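Local atomic coordinates of outer membrane protein OMP121 (Bacteroides thetaiotaomicron, PDB entry 5FQ8), a protein that probably imports a substrate across the bacterial outer membrane as a member of the TonB-dependent receptor family, and binds metal ions, including calcium. Residues 43-48 against 143-148. Residues are numbered along the deposited sequence; the frame is centred on the assembly and turned at random.
Sequences AATSVG and ILKGAA
The backbones of 43-48 and 143-148 run antiparallel, their touching parts 176° apart, with T45 and I143 as a hydrogen-bonded pair (a straight bond of 3.0 Å from I143 N to T45 O, in the plane of that carbonyl, and a weak return bond of 3.3 Å from T45 N to I143 O) and A44 and L144 as the next, non-hydrogen-bonded pair, with CA atoms 4.8 Å apart. K145 N then donates to A43 O at 3.2 Å, from above the carbonyl plane, so pairing continues just past the end of strand 138-144.

K145 carries the main side-chain contact. Its CG lies anti to its carbonyl carbon, and the chain is extended until it bends at chi4 (64°). CB and CG pass A43 O, and K145 CD lies 3.9 Å from A43 CB. The bend brings K145 NZ to T45 OG1, to which it donates at 2.7 Å. T45 presents OG1 because it sits anti to the carbonyl carbon, beside the backbone N (chi1 -66°). The two side chains cross obliquely. The end of the K145 chain therefore passes over the backbone of A44 and T45, and its ammonium group is tied to the T45 hydroxyl. On the sheet face opposite T45 and I143, A44 CB meets the L144 CD2 methyl at 4.0 Å.

This sheet belongs to the plug, the domain that fills the barrel of TonB-dependent receptors. Strand 44-48 is one of the two outermost strands of this four-stranded sheet within the chain, and strand 161-166 flanks 138-144 on the far side. E649 accepts a hydrogen bond from A43 N, and R670 donates to K145 O. Both come from barrel strands, 643-656 and 661-680, so the end of this strand pair is bonded to the barrel wall.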
# COMPACT_ATOMS: atom_id res chain seq x y z
N ALA B 43 46.11 18.34 -9.49
CA ALA B 43 45.97 18.41 -8.04
C ALA B 43 45.49 17.09 -7.47
O ALA B 43 44.54 16.49 -7.98
CB ALA B 43 45.01 19.52 -7.64
N ALA B 44 46.14 16.65 -6.40
CA ALA B 44 45.72 15.48 -5.64
C ALA B 44 46.25 15.61 -4.22
O ALA B 44 47.24 16.31 -3.97
CB ALA B 44 46.21 14.19 -6.28
N THR B 45 45.58 14.95 -3.30
CA THR B 45 45.96 14.98 -1.89
C THR B 45 45.92 13.57 -1.33
O THR B 45 44.97 12.83 -1.59
CB THR B 45 45.04 15.89 -1.10
OG1 THR B 45 45.22 17.24 -1.53
CG2 THR B 45 45.36 15.80 0.36
N SER B 46 46.96 13.20 -0.58
CA SER B 46 47.02 11.90 0.06
C SER B 46 46.82 12.07 1.55
O SER B 46 47.37 12.99 2.15
CB SER B 46 48.36 11.21 -0.20
OG SER B 46 48.63 11.11 -1.58
N VAL B 47 46.00 11.21 2.14
CA VAL B 47 45.85 11.11 3.58
C VAL B 47 45.89 9.65 3.96
O VAL B 47 45.27 8.81 3.30
CB VAL B 47 44.53 11.74 4.08
CG1 VAL B 47 44.46 11.65 5.58
CG2 VAL B 47 44.44 13.15 3.64
N GLY B 48 46.61 9.34 5.01
CA GLY B 48 46.65 7.99 5.49
C GLY B 48 45.59 7.73 6.53
O GLY B 48 45.04 8.65 7.14
N ILE B 143 42.67 11.71 -3.24
CA ILE B 143 41.59 12.43 -3.89
C ILE B 143 42.13 13.05 -5.16
O ILE B 143 42.99 13.93 -5.11
CB ILE B 143 41.02 13.50 -2.95
CG1 ILE B 143 40.30 12.84 -1.80
CG2 ILE B 143 40.10 14.40 -3.69
CD1 ILE B 143 39.64 13.78 -0.90
N LEU B 144 41.64 12.60 -6.31
CA LEU B 144 42.01 13.20 -7.58
C LEU B 144 41.03 14.33 -7.87
O LEU B 144 39.84 14.08 -8.06
CB LEU B 144 42.00 12.16 -8.69
CG LEU B 144 42.82 10.92 -8.39
CD1 LEU B 144 42.71 9.94 -9.51
CD2 LEU B 144 44.24 11.33 -8.20
N LYS B 145 41.52 15.56 -7.89
CA LYS B 145 40.59 16.68 -7.99
C LYS B 145 40.29 17.06 -9.43
O LYS B 145 39.20 17.57 -9.72
CB LYS B 145 41.15 17.87 -7.24
CG LYS B 145 41.58 17.57 -5.83
CD LYS B 145 42.14 18.82 -5.17
CE LYS B 145 42.73 18.56 -3.79
NZ LYS B 145 43.89 17.66 -3.90
N GLY B 146 41.23 16.84 -10.33
CA GLY B 146 41.09 17.33 -11.67
C GLY B 146 40.41 16.34 -12.57
O GLY B 146 40.39 15.14 -12.31
N ALA B 147 39.84 16.85 -13.65
CA ALA B 147 39.00 16.05 -14.52
C ALA B 147 39.53 16.05 -15.95
O ALA B 147 38.75 16.03 -16.89
CB ALA B 147 37.57 16.57 -14.49
N ALA B 148 40.85 16.05 -16.11
CA ALA B 148 41.46 16.07 -17.43
C ALA B 148 42.11 14.76 -17.83
O ALA B 148 42.44 14.59 -19.00
CB ALA B 148 42.52 17.17 -17.52